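Local coordinates for protein trehalose-6-phosphate phosphatase (Neosartorya fumigata, PDB 5DXL) that belongs to the trehalose-phosphatase family of the HAD clan and joins a mixed-sheet core to a smaller alpha/beta portion that is probably the family's cap, at residues N103-S108 against K135-T140; E157-L162 against V174-A179; W170-M175 against L181-T186. All blocks are in the same frame, centred on the assembly; numbering follows the deposited sequence. Where two conformers were deposited one is given.

Contact 1. Residues N103-S108 against K135-T140; sequences NLAESS and KRVALT
Ala105 and Val137 meet methyl to methyl where the chain leaving strand 101-103 passes the turn ahead of strand 139-142. Val137 offers both of its branches: CG2 lies 3.8 Å from Ala105 CB and CG1 lies 3.9 Å from that same CB, so the alanine methyl faces the notch between the two valine branches. The notch is turned to it because chi1 of Val137 is -151°, with CG1 roughly anti to the backbone N, some way off the staggered value. Arg136 borders the pair more loosely, its CD 4.4 Å from Ala105 CB. Its chain runs out extended at first and then turns at the CG-CD bond (chi3 -48°), so that the guanidinium lies across from the Asn103 amide, with NH1 on the side of a shared water. That water accepts from Asn103 ND2 at 2.9 Å and from Arg136 NH1 at 2.9 Å. Arg136 NH2 is engaged in a salt bridge with Glu88, which should help fix the rotation of the guanidinium. The other end of the Asn103 amide is used locally. Asn103 OD1 accepts from Glu106 N at 3.1 Å in a nearly straight bond (168°), the donor standing well above the carbonyl plane; this Asx motif starts the bend. The type I turn from Ala105 to Ser108 completes it, and Ser108 OG, 2.7 Å from Ala105 O, adds a second bond to the carbonyl that closes the turn. These bonds hold the turn on which Ala105 sits. Around the contact, Met110 also touches Ala105, while Val137 packs on Cys91 and on Pro185 of strand 180-185. The contact thus lies at the crossing from the large mixed sheet, edged by strand 101-103, to the small antiparallel sheet, probably the cap, whose Leu139 rests on helix 112-125.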
# COMPACT_ATOMS: atom_id res chain seq x y z
N ASN A 103 14.84 -4.32 -6.01
CA ASN A 103 15.06 -3.86 -4.65
C ASN A 103 15.13 -2.34 -4.68
O ASN A 103 16.17 -1.76 -4.99
CB ASN A 103 16.35 -4.46 -4.08
CG ASN A 103 16.56 -4.13 -2.62
OD1 ASN A 103 16.06 -3.13 -2.10
ND2 ASN A 103 17.32 -4.98 -1.93
N LEU A 104 14.02 -1.69 -4.34
CA LEU A 104 13.94 -0.24 -4.50
C LEU A 104 14.78 0.49 -3.47
O LEU A 104 15.20 1.63 -3.70
CB LEU A 104 12.47 0.21 -4.43
CG LEU A 104 11.66 -0.32 -5.62
CD1 LEU A 104 10.17 -0.03 -5.49
CD2 LEU A 104 12.20 0.30 -6.91
N ALA A 105 15.05 -0.15 -2.33
CA ALA A 105 15.92 0.45 -1.34
C ALA A 105 17.32 0.50 -1.90
O ALA A 105 17.96 1.55 -1.89
CB ALA A 105 15.89 -0.32 -0.03
N GLU A 106 17.79 -0.63 -2.42
CA GLU A 106 19.14 -0.70 -2.94
C GLU A 106 19.32 0.15 -4.21
O GLU A 106 20.43 0.57 -4.51
CB GLU A 106 19.56 -2.15 -3.20
CG GLU A 106 20.01 -2.85 -1.93
CD GLU A 106 21.34 -2.30 -1.41
OE1 GLU A 106 22.32 -2.32 -2.19
OE2 GLU A 106 21.39 -1.84 -0.25
N SER A 107 18.23 0.41 -4.92
CA SER A 107 18.30 1.26 -6.11
C SER A 107 18.35 2.74 -5.76
O SER A 107 18.51 3.58 -6.64
CB SER A 107 17.11 0.98 -7.02
OG SER A 107 17.10 -0.38 -7.40
N SER A 108 18.22 3.06 -4.48
CA SER A 108 18.26 4.45 -4.03
C SER A 108 19.59 4.76 -3.36
O SER A 108 20.32 3.87 -2.96
CB SER A 108 17.11 4.74 -3.06
OG SER A 108 17.37 4.22 -1.77
N LYS A 135 16.44 -0.72 10.88
CA LYS A 135 15.95 -1.70 9.91
C LYS A 135 16.60 -1.45 8.56
O LYS A 135 17.41 -0.51 8.43
CB LYS A 135 14.43 -1.65 9.80
CG LYS A 135 13.71 -2.17 11.03
CD LYS A 135 12.38 -2.79 10.65
CE LYS A 135 11.73 -3.47 11.84
NZ LYS A 135 10.49 -4.20 11.44
N ARG A 136 16.25 -2.26 7.56
CA ARG A 136 16.84 -2.16 6.22
C ARG A 136 16.70 -0.75 5.68
O ARG A 136 17.67 -0.14 5.21
CB ARG A 136 16.17 -3.15 5.26
CG ARG A 136 16.85 -3.24 3.89
CD ARG A 136 15.88 -3.66 2.77
NE ARG A 136 15.08 -4.83 3.13
CZ ARG A 136 15.49 -6.08 2.98
NH1 ARG A 136 16.70 -6.33 2.48
NH2 ARG A 136 14.70 -7.09 3.34
N VAL A 137 15.50 -0.21 5.78
CA VAL A 137 15.22 1.03 5.10
C VAL A 137 14.78 2.13 6.07
O VAL A 137 14.86 3.32 5.75
CB VAL A 137 14.17 0.82 4.02
CG1 VAL A 137 14.37 1.80 2.92
CG2 VAL A 137 14.34 -0.58 3.44
N ALA A 138 14.31 1.76 7.25
CA ALA A 138 13.87 2.78 8.19
C ALA A 138 14.73 2.80 9.43
O ALA A 138 15.11 1.76 9.95
CB ALA A 138 12.42 2.57 8.56
N LEU A 139 15.02 4.00 9.93
CA LEU A 139 15.79 4.16 11.16
C LEU A 139 14.90 4.82 12.19
O LEU A 139 14.27 5.83 11.90
CB LEU A 139 17.05 5.00 10.93
CG LEU A 139 18.09 4.44 9.95
CD1 LEU A 139 19.27 5.39 9.83
CD2 LEU A 139 18.54 3.09 10.39
N THR A 140 14.83 4.24 13.38
CA THR A 140 13.90 4.73 14.39
C THR A 140 14.59 5.01 15.72
O THR A 140 15.31 4.16 16.25
CB THR A 140 12.75 3.73 14.61
OG1 THR A 140 12.13 3.44 13.35
CG2 THR A 140 11.70 4.34 15.54
O HOH W 1 18.14 -4.45 0.78

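Contact 2. Residues E157-L162 against V174-A179; sequences ECRKML and VMAGKA
Helix 148-164 covers one face of the small antiparallel sheet, and here Arg159 and Leu162 bring it against Val174 and Ala176 of the edge strand 172-177. The short segments of helix and strand run nearly antiparallel (164°), their axes 9.4 Å apart at closest approach. Val174 divides its branches between two helix residues: CG1 meets Arg159 CG at 4.0 Å, and CG2 meets Leu162 CB, also at 4.0 Å. Arg159 leaves the helix with CG anti to its own nitrogen (chi1 179°) and stays extended as far as NE, so its methylenes slide past Val174 in the opposite direction and the guanidinium arrives over the strand. NH1 then reaches to 3.5 Å from Ala176 CB. NH2 stops 3.7 Å from Val174 O, and a water spans that gap, accepting from Arg159 NH2 at 3.1 Å in the guanidinium plane and donating to Val174 O at 3.3 Å. NE of the arginine forms a salt bridge with Glu163, four residues on in the same helix. The aliphatic stem packs on Val174, while the charged end is paired with Glu163 and the water. Deeper in, Leu162 continues onto Val183 of strand 180-185 and onto Phe120, and Cys158 fits between Leu181 and helix 112-125, the second helix on this face.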
# COMPACT_ATOMS: atom_id res chain seq x y z
N GLU A 157 13.52 18.62 19.13
CA GLU A 157 14.75 19.27 18.69
C GLU A 157 15.45 18.44 17.61
O GLU A 157 15.93 18.98 16.61
CB GLU A 157 15.69 19.51 19.88
CG GLU A 157 15.04 20.36 20.97
CD GLU A 157 14.69 21.77 20.47
OE1 GLU A 157 15.64 22.55 20.26
OE2 GLU A 157 13.49 22.09 20.30
N CYS A 158 15.47 17.13 17.81
CA CYS A 158 16.09 16.23 16.84
C CYS A 158 15.33 16.24 15.52
O CYS A 158 15.94 16.25 14.44
CB CYS A 158 16.17 14.82 17.42
SG CYS A 158 16.97 13.63 16.32
N ARG A 159 14.00 16.24 15.60
CA ARG A 159 13.17 16.28 14.41
C ARG A 159 13.43 17.55 13.60
O ARG A 159 13.59 17.49 12.39
CB ARG A 159 11.69 16.18 14.78
CG ARG A 159 10.78 16.24 13.56
CD ARG A 159 9.31 16.10 13.90
NE ARG A 159 8.52 16.01 12.67
CZ ARG A 159 7.23 15.70 12.63
NH1 ARG A 159 6.57 15.45 13.75
NH2 ARG A 159 6.60 15.64 11.46
N LYS A 160 13.47 18.69 14.28
CA LYS A 160 13.71 19.95 13.58
C LYS A 160 15.05 19.90 12.85
O LYS A 160 15.16 20.30 11.69
CB LYS A 160 13.67 21.13 14.55
CG LYS A 160 14.06 22.45 13.90
CD LYS A 160 13.99 23.62 14.87
CE LYS A 160 14.59 24.87 14.26
NZ LYS A 160 14.21 26.11 15.00
N MSE A 161 16.06 19.36 13.52
CA MSE A 161 17.38 19.23 12.94
C MSE A 161 17.37 18.38 11.67
O MSE A 161 17.91 18.78 10.64
CB MSE A 161 18.36 18.64 13.95
CG MSE A 161 19.74 18.42 13.41
SE MSE A 161 21.02 18.29 14.87
CE MSE A 161 20.68 20.01 15.66
N LEU A 162 16.73 17.21 11.75
CA LEU A 162 16.65 16.31 10.60
C LEU A 162 15.88 16.93 9.43
O LEU A 162 16.26 16.75 8.27
CB LEU A 162 16.00 14.99 11.01
CG LEU A 162 16.89 14.17 11.95
CD1 LEU A 162 16.16 12.95 12.49
CD2 LEU A 162 18.19 13.77 11.26
N VAL A 174 10.59 12.48 7.81
CA VAL A 174 10.74 12.27 9.24
C VAL A 174 9.35 12.12 9.86
O VAL A 174 8.50 12.98 9.69
CB VAL A 174 11.49 13.45 9.90
CG1 VAL A 174 11.89 13.10 11.30
CG2 VAL A 174 12.73 13.82 9.08
N MSE A 175 9.13 10.99 10.54
CA MSE A 175 7.83 10.67 11.13
C MSE A 175 7.94 10.71 12.66
O MSE A 175 8.97 10.34 13.21
CB MSE A 175 7.34 9.27 10.71
CG MSE A 175 7.52 8.89 9.24
SE MSE A 175 6.26 9.84 8.10
CE MSE A 175 4.58 9.10 8.80
N ALA A 176 6.88 11.14 13.33
CA ALA A 176 6.85 11.06 14.79
C ALA A 176 5.81 10.03 15.25
O ALA A 176 4.62 10.19 14.99
CB ALA A 176 6.56 12.42 15.40
N GLY A 177 6.28 8.97 15.89
CA GLY A 177 5.41 7.99 16.52
C GLY A 177 5.19 8.41 17.96
O GLY A 177 5.65 9.48 18.36
N LYS A 178 4.49 7.59 18.74
CA LYS A 178 4.07 8.02 20.08
C LYS A 178 5.25 8.48 20.93
O LYS A 178 5.24 9.60 21.48
CB LYS A 178 3.32 6.88 20.79
CG LYS A 178 2.96 7.15 22.26
CD LYS A 178 2.29 8.51 22.49
CE LYS A 178 1.03 8.71 21.65
NZ LYS A 178 1.24 9.69 20.55
N ALA A 179 6.26 7.63 21.02
CA ALA A 179 7.51 7.93 21.70
C ALA A 179 8.65 7.50 20.77
O ALA A 179 9.60 6.82 21.19
CB ALA A 179 7.60 7.20 23.04
O HOH W 2 8.36 16.18 8.91

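Contact 3. Residues W170-M175 against L181-T186; sequences WEVEVM and LEVRPT
Glu173 and Arg184 both set CG between their backbone N and carbonyl carbon (chi1 61° and 69°) and then run out extended, which lays the two chains side by side, pointing the same way. Glu173 OE2 comes to the guanidinium edge of Arg184, near its plane, in a salt bridge whose NH2 to OE2 hydrogen bond is long and weak (3.5 Å); carboxylate and guanidinium planes are 33° apart. Met175, a selenomethionine, curls its bent chain obliquely over a face of that guanidinium, CE 4.1 Å from NH2. On the other face of the sheet Val172 CG2 touches Val183 CG1 at 3.9 Å. Glu173 with Arg184 and Met175 with Glu182 are hydrogen-bonded pairs, the shortest bond being Met175 N to Glu182 O at 2.7 Å. Beyond Pro185, Thr186 N still bonds Glu171 O at 3.0 Å. Glu173, Glu182, Arg184 and Met175 thus share one face; on the other, Val174 and Val183 lie under helix 148-164 and Val172 against Trp112 of helix 112-125. This is an antiparallel beta hairpin at the edge of a sheet with helices packed on one face, an open-faced alpha/beta layer, probably the cap of this HAD-clan protein.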
# COMPACT_ATOMS: atom_id res chain seq x y z
N TRP A 170 18.17 14.40 0.91
CA TRP A 170 17.71 13.11 0.39
C TRP A 170 16.17 13.05 0.38
O TRP A 170 15.50 13.79 1.10
CB TRP A 170 18.28 11.96 1.21
CG TRP A 170 19.79 11.71 1.08
CD1 TRP A 170 20.42 10.92 0.15
CD2 TRP A 170 20.82 12.22 1.94
NE1 TRP A 170 21.78 10.93 0.38
CE2 TRP A 170 22.05 11.71 1.47
CE3 TRP A 170 20.81 13.06 3.06
CZ2 TRP A 170 23.26 12.02 2.08
CZ3 TRP A 170 22.02 13.36 3.66
CH2 TRP A 170 23.22 12.84 3.18
N GLU A 171 15.62 12.15 -0.44
CA GLU A 171 14.18 11.96 -0.55
C GLU A 171 13.67 11.09 0.59
O GLU A 171 13.29 9.93 0.39
CB GLU A 171 13.81 11.34 -1.90
CG GLU A 171 14.00 12.27 -3.09
CD GLU A 171 13.18 13.53 -2.97
OE1 GLU A 171 11.96 13.44 -2.70
OE2 GLU A 171 13.75 14.63 -3.14
N VAL A 172 13.69 11.64 1.79
CA VAL A 172 13.25 10.92 2.98
C VAL A 172 12.25 11.77 3.74
O VAL A 172 12.18 12.98 3.54
CB VAL A 172 14.42 10.56 3.92
CG1 VAL A 172 15.40 9.63 3.22
CG2 VAL A 172 15.13 11.82 4.43
N GLU A 173 11.48 11.14 4.61
CA GLU A 173 10.65 11.92 5.48
C GLU A 173 10.87 11.53 6.92
O GLU A 173 11.30 10.41 7.22
CB GLU A 173 9.18 11.78 5.11
CG GLU A 173 8.64 10.40 5.20
CD GLU A 173 7.28 10.30 4.55
OE1 GLU A 173 6.76 11.35 4.12
OE2 GLU A 173 6.75 9.18 4.46
N VAL A 174 10.59 12.48 7.81
CA VAL A 174 10.74 12.27 9.24
C VAL A 174 9.35 12.12 9.86
O VAL A 174 8.50 12.98 9.69
CB VAL A 174 11.49 13.45 9.90
CG1 VAL A 174 11.89 13.10 11.30
CG2 VAL A 174 12.73 13.82 9.08
N MSE A 175 9.13 10.99 10.54
CA MSE A 175 7.83 10.67 11.13
C MSE A 175 7.94 10.71 12.66
O MSE A 175 8.97 10.34 13.21
CB MSE A 175 7.34 9.27 10.71
CG MSE A 175 7.52 8.89 9.24
SE MSE A 175 6.26 9.84 8.10
CE MSE A 175 4.58 9.10 8.80
N LEU A 181 10.94 8.69 16.85
CA LEU A 181 11.16 9.42 15.61
C LEU A 181 11.65 8.44 14.57
O LEU A 181 12.53 7.64 14.86
CB LEU A 181 12.20 10.52 15.79
CG LEU A 181 11.88 11.79 16.55
CD1 LEU A 181 13.06 12.76 16.35
CD2 LEU A 181 10.58 12.39 16.05
N GLU A 182 11.11 8.51 13.36
CA GLU A 182 11.53 7.60 12.31
C GLU A 182 11.90 8.36 11.04
O GLU A 182 11.24 9.33 10.68
CB GLU A 182 10.42 6.60 12.01
CG GLU A 182 10.72 5.61 10.89
CD GLU A 182 9.57 4.63 10.70
OE1 GLU A 182 8.73 4.51 11.61
OE2 GLU A 182 9.50 3.99 9.63
N VAL A 183 12.98 7.93 10.39
CA VAL A 183 13.32 8.45 9.07
C VAL A 183 13.27 7.30 8.09
O VAL A 183 13.82 6.23 8.34
CB VAL A 183 14.72 9.09 9.05
CG1 VAL A 183 14.99 9.71 7.69
CG2 VAL A 183 14.83 10.16 10.15
N ARG A 184 12.60 7.52 6.97
CA ARG A 184 12.47 6.50 5.94
C ARG A 184 12.30 7.15 4.57
O ARG A 184 11.95 8.33 4.47
CB ARG A 184 11.28 5.61 6.25
CG ARG A 184 9.98 6.34 6.08
CD ARG A 184 8.80 5.55 6.55
NE ARG A 184 7.57 6.17 6.08
CZ ARG A 184 6.36 5.70 6.32
NH1 ARG A 184 6.21 4.60 7.04
NH2 ARG A 184 5.30 6.34 5.84
N PRO A 185 12.53 6.39 3.50
CA PRO A 185 12.39 6.99 2.17
C PRO A 185 10.94 7.38 1.87
O PRO A 185 10.01 6.73 2.36
CB PRO A 185 12.85 5.88 1.23
CG PRO A 185 13.72 5.04 2.06
CD PRO A 185 13.08 5.04 3.42
N THR A 186 10.76 8.40 1.04
CA THR A 186 9.42 8.81 0.65
C THR A 186 8.69 7.70 -0.13
O THR A 186 7.46 7.65 -0.12
CB THR A 186 9.46 10.10 -0.20
OG1 THR A 186 10.27 9.89 -1.36
CG2 THR A 186 10.05 11.24 0.62

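Overall arrangement
Contact 1 closes first along the chain; contacts 2 and 3 follow and share Val174 and Met175 of strand 172-177. All three reach the four-stranded antiparallel sheet. Contact 3 is the hairpin at the 172-177 edge, and its centre lies about 10 Å from those of the other two, whose own centres are about 19 Å apart. Strand 139-142 sits beside strand 180-185, Leu139 O and Val183 N lying 2.9 Å apart in a probable hydrogen bond between contacts 1 and 3. Ala176 CB against Leu181 CD2, at 4.1 Å, joins contacts 2 and 3. Together they run from the crossing out of the large mixed sheet to the helix-covered side of the small portion, probably the cap.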